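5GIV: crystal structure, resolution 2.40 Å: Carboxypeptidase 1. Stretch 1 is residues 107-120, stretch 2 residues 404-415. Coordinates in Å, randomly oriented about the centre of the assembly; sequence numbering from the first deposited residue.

Stretch 1 (107-120) EFSGHVGQSYSAWT
Stretch 2 404-415: ALQDVHWYFGPI

Stretch 1 is helical from end to end, part of a longer helix, with regular i to i+4 backbone bonds such as Y116 N to V112 O at 2.8 Å. Stretch 2 is an irregular segment: a loop through D407, a turn in which Y411 N bonds V408 O at 2.9 Å, then an extended G413 (phi/psi -174/-172) leading into P414. The stretches belong to one chain, and no two touching residues are closer than 286 positions in sequence; together they bury 586 Å² between them. The register is set by V112 and F412, whose CA atoms lie 4.8 Å apart. From there the partners run in opposite order: F108 meets P414, V112 meets F412 and G413, Y116 meets F412 and V408, and W119 reaches back to L405. The helix presents F108, V112, S115, Y116 and W119, while S109, Q114 and S117 point away.

Two hydrogen bonds satisfy loop carbonyls with helix side chains. S115 (chi1 t) donates from OG to Y411 O at 2.8 Å. A water donates to the same OG at 2.9 Å and to W410 O at 2.7 Å, so one hydroxyl serves as both donor and acceptor. W119 (chi1 t, chi2 82°) donates from NE1 to L405 O at 2.8 Å, with an N-H...O angle of 153°; the carbonyl lies near the indole plane, so it does not compete with V408 and Y411, which pack over one face of the ring. Proximity alone is not bonding: Y116 N lies 3.0 Å from Y411 O, but the angle is poor, and this NH is already spent on V112 O within the helix.

Two aromatic pairs supply flat contact. The five-membered ring of W119 and the ring of Y411 (chi1 m, chi2 -83°) form an offset stack, centroids 4.3 Å apart and planes at 17°. Y411 is also anchored within its own stretch, OH donating to A404 O at 2.6 Å. Y116 (chi1 t, chi2 76°) and F412 (chi1 t, chi2 19°) stack face to face, centroids 4.5 Å apart and planes at 29°.

Aliphatic groups add further contacts, with V408, V112 and P414 each meeting the other stretch. V408 (chi1 p) serves two rings with one methyl: its CG2 sits over the W119 six-membered ring, 4.0 Å from the centroid and 25° off the normal, a CH-pi contact, and also meets the Y116 ring edge, 3.6 Å from Y116 CD1. V112 (chi1 m) brings CG1 to 3.9 Å from G413 N. Toward the start of the helix, F108 (chi1 t) places CZ 4.0 Å from P414 CB, an apolar contact that extends the packing beyond the stacked rings.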

# COMPACT_ATOMS: atom_id res chain seq x y z
N GLU A 107 10.85 20.30 14.64
CA GLU A 107 12.07 20.87 14.08
C GLU A 107 13.05 19.77 13.70
O GLU A 107 13.60 19.76 12.59
CB GLU A 107 12.70 21.86 15.06
CG GLU A 107 13.93 22.55 14.51
CD GLU A 107 14.77 23.24 15.57
OE1 GLU A 107 14.50 23.05 16.78
OE2 GLU A 107 15.71 23.99 15.20
N PHE A 108 13.30 18.84 14.62
CA PHE A 108 14.22 17.73 14.35
C PHE A 108 13.71 16.88 13.18
O PHE A 108 14.47 16.52 12.28
CB PHE A 108 14.39 16.88 15.61
CG PHE A 108 15.70 16.14 15.69
CD1 PHE A 108 16.49 15.98 14.57
CD2 PHE A 108 16.14 15.62 16.89
CE1 PHE A 108 17.69 15.31 14.65
CE2 PHE A 108 17.34 14.94 16.97
CZ PHE A 108 18.12 14.79 15.85
N SER A 109 12.41 16.57 13.19
CA SER A 109 11.83 15.77 12.11
C SER A 109 11.94 16.48 10.76
O SER A 109 12.27 15.84 9.75
CB SER A 109 10.37 15.47 12.43
OG SER A 109 9.68 15.02 11.28
N GLY A 110 11.70 17.79 10.73
CA GLY A 110 11.81 18.51 9.47
C GLY A 110 13.25 18.61 8.99
O GLY A 110 13.51 18.52 7.78
N HIS A 111 14.19 18.78 9.91
CA HIS A 111 15.59 18.89 9.52
C HIS A 111 16.10 17.58 8.94
O HIS A 111 16.70 17.56 7.85
CB HIS A 111 16.45 19.31 10.71
CG HIS A 111 17.92 19.17 10.45
ND1 HIS A 111 18.64 20.09 9.72
CD2 HIS A 111 18.80 18.21 10.83
CE1 HIS A 111 19.90 19.70 9.66
NE2 HIS A 111 20.03 18.57 10.32
N VAL A 112 15.88 16.47 9.64
CA VAL A 112 16.37 15.18 9.16
C VAL A 112 15.70 14.82 7.84
O VAL A 112 16.29 14.11 7.01
CB VAL A 112 16.17 14.07 10.21
CG1 VAL A 112 16.98 14.37 11.46
CG2 VAL A 112 14.70 13.90 10.55
N GLY A 113 14.48 15.32 7.61
CA GLY A 113 13.85 15.12 6.31
C GLY A 113 14.60 15.84 5.21
O GLY A 113 14.79 15.30 4.11
N GLN A 114 15.05 17.07 5.48
CA GLN A 114 15.83 17.82 4.50
C GLN A 114 17.24 17.26 4.37
O GLN A 114 17.79 17.20 3.27
CB GLN A 114 15.88 19.30 4.88
CG GLN A 114 14.52 19.97 4.88
CD GLN A 114 14.61 21.48 5.07
OE1 GLN A 114 13.89 22.25 4.43
NE2 GLN A 114 15.50 21.91 5.96
N SER A 115 17.84 16.85 5.50
CA SER A 115 19.14 16.18 5.46
C SER A 115 19.07 14.92 4.60
O SER A 115 19.90 14.70 3.71
CB SER A 115 19.59 15.84 6.88
OG SER A 115 20.80 15.11 6.88
N TYR A 116 18.05 14.09 4.84
CA TYR A 116 17.91 12.85 4.08
C TYR A 116 17.78 13.13 2.59
O TYR A 116 18.47 12.51 1.77
CB TYR A 116 16.71 12.05 4.59
CG TYR A 116 16.40 10.88 3.70
CD1 TYR A 116 17.18 9.73 3.73
CD2 TYR A 116 15.34 10.93 2.80
CE1 TYR A 116 16.91 8.67 2.90
CE2 TYR A 116 15.05 9.87 1.98
CZ TYR A 116 15.84 8.73 2.03
OH TYR A 116 15.57 7.67 1.20
N SER A 117 16.90 14.06 2.21
CA SER A 117 16.72 14.35 0.79
C SER A 117 18.02 14.84 0.16
O SER A 117 18.39 14.39 -0.94
CB SER A 117 15.60 15.37 0.59
OG SER A 117 14.36 14.78 0.94
N ALA A 118 18.73 15.75 0.83
CA ALA A 118 20.02 16.20 0.30
C ALA A 118 21.01 15.04 0.20
O ALA A 118 21.84 15.01 -0.72
CB ALA A 118 20.58 17.33 1.17
N TRP A 119 20.94 14.08 1.13
CA TRP A 119 21.88 12.95 1.10
C TRP A 119 21.63 12.05 -0.10
O TRP A 119 22.58 11.53 -0.71
CB TRP A 119 21.78 12.16 2.41
CG TRP A 119 22.55 10.87 2.42
CD1 TRP A 119 23.88 10.71 2.66
CD2 TRP A 119 22.02 9.56 2.18
NE1 TRP A 119 24.22 9.38 2.58
CE2 TRP A 119 23.09 8.65 2.29
CE3 TRP A 119 20.75 9.07 1.88
CZ2 TRP A 119 22.93 7.27 2.12
CZ3 TRP A 119 20.58 7.69 1.71
CH2 TRP A 119 21.67 6.81 1.83
N THR A 120 20.36 11.82 -0.45
CA THR A 120 20.06 10.97 -1.60
C THR A 120 20.68 11.51 -2.88
O THR A 120 20.89 10.74 -3.83
CB THR A 120 18.55 10.81 -1.78
OG1 THR A 120 17.98 12.09 -2.04
CG2 THR A 120 17.94 10.22 -0.52
N ALA A 404 32.14 8.16 4.52
CA ALA A 404 31.22 8.74 5.51
C ALA A 404 29.81 8.99 4.97
O ALA A 404 28.90 9.23 5.76
CB ALA A 404 31.79 10.04 6.07
N LEU A 405 29.61 9.00 3.65
CA LEU A 405 28.28 9.11 3.06
C LEU A 405 27.58 7.76 2.94
O LEU A 405 26.42 7.71 2.50
CB LEU A 405 28.35 9.77 1.68
CG LEU A 405 28.87 11.21 1.58
CD1 LEU A 405 29.20 11.57 0.13
CD2 LEU A 405 27.84 12.18 2.12
N GLN A 406 28.25 6.67 3.33
CA GLN A 406 27.78 5.32 3.01
C GLN A 406 26.42 5.02 3.63
O GLN A 406 25.49 4.57 2.94
CB GLN A 406 28.81 4.29 3.46
CG GLN A 406 28.27 2.89 3.48
CD GLN A 406 29.25 1.87 4.02
OE1 GLN A 406 28.85 0.85 4.57
NE2 GLN A 406 30.55 2.13 3.85
N ASP A 407 26.29 5.21 4.94
CA ASP A 407 25.09 4.81 5.65
C ASP A 407 24.15 6.00 5.86
O ASP A 407 24.58 7.14 6.02
CB ASP A 407 25.46 4.17 6.99
CG ASP A 407 25.76 2.66 6.85
OD1 ASP A 407 24.99 1.95 6.15
OD2 ASP A 407 26.76 2.18 7.44
N VAL A 408 22.84 5.71 5.82
CA VAL A 408 21.83 6.75 5.93
C VAL A 408 21.63 7.25 7.36
O VAL A 408 21.07 8.33 7.55
CB VAL A 408 20.47 6.27 5.38
CG1 VAL A 408 19.83 5.28 6.31
CG2 VAL A 408 19.55 7.44 5.14
N HIS A 409 22.08 6.50 8.37
CA HIS A 409 21.63 6.73 9.73
C HIS A 409 21.83 8.19 10.17
O HIS A 409 20.88 8.85 10.60
CB HIS A 409 22.32 5.77 10.70
CG HIS A 409 22.09 4.32 10.37
ND1 HIS A 409 22.40 3.78 9.14
CD2 HIS A 409 21.57 3.31 11.10
CE1 HIS A 409 22.09 2.50 9.13
NE2 HIS A 409 21.57 2.19 10.31
N TRP A 410 23.05 8.70 10.06
CA TRP A 410 23.33 10.06 10.53
C TRP A 410 22.69 11.15 9.67
O TRP A 410 22.72 12.32 10.07
CB TRP A 410 24.84 10.30 10.60
CG TRP A 410 25.57 9.36 11.51
CD1 TRP A 410 25.05 8.65 12.56
CD2 TRP A 410 26.96 9.02 11.45
NE1 TRP A 410 26.03 7.90 13.15
CE2 TRP A 410 27.21 8.11 12.49
CE3 TRP A 410 28.02 9.40 10.62
CZ2 TRP A 410 28.48 7.57 12.73
CZ3 TRP A 410 29.27 8.87 10.86
CH2 TRP A 410 29.49 7.97 11.90
N TYR A 411 22.11 10.80 8.53
CA TYR A 411 21.50 11.80 7.66
C TYR A 411 19.98 11.79 7.73
O TYR A 411 19.35 12.75 7.25
CB TYR A 411 21.95 11.59 6.21
CG TYR A 411 23.45 11.56 6.08
CD1 TYR A 411 24.18 12.73 5.99
CD2 TYR A 411 24.13 10.35 6.09
CE1 TYR A 411 25.54 12.71 5.88
CE2 TYR A 411 25.50 10.32 5.99
CZ TYR A 411 26.20 11.50 5.88
OH TYR A 411 27.57 11.46 5.78
N PHE A 412 19.37 10.74 8.28
CA PHE A 412 17.93 10.65 8.43
C PHE A 412 17.53 10.46 9.89
O PHE A 412 16.42 10.02 10.18
CB PHE A 412 17.39 9.50 7.58
CG PHE A 412 15.91 9.60 7.30
CD1 PHE A 412 15.24 10.80 7.44
CD2 PHE A 412 15.20 8.48 6.90
CE1 PHE A 412 13.88 10.89 7.18
CE2 PHE A 412 13.84 8.55 6.64
CZ PHE A 412 13.18 9.76 6.78
N GLY A 413 18.43 10.77 10.82
CA GLY A 413 18.16 10.60 12.22
C GLY A 413 19.29 11.17 13.07
O GLY A 413 20.22 11.80 12.56
N PRO A 414 19.23 10.92 14.37
CA PRO A 414 20.24 11.48 15.26
C PRO A 414 21.59 10.83 15.04
O PRO A 414 21.71 9.74 14.48
CB PRO A 414 19.71 11.16 16.67
CG PRO A 414 18.28 10.73 16.47
CD PRO A 414 18.24 10.12 15.10
N ILE A 415 22.62 11.53 15.50
CA ILE A 415 23.98 11.01 15.55
C ILE A 415 24.22 10.48 16.96
O ILE A 415 24.11 11.23 17.94
CB ILE A 415 25.02 12.08 15.20
CG1 ILE A 415 24.86 12.52 13.74
CG2 ILE A 415 26.42 11.57 15.45
CD1 ILE A 415 25.65 13.76 13.40
O HOH W 1 22.43 14.82 9.21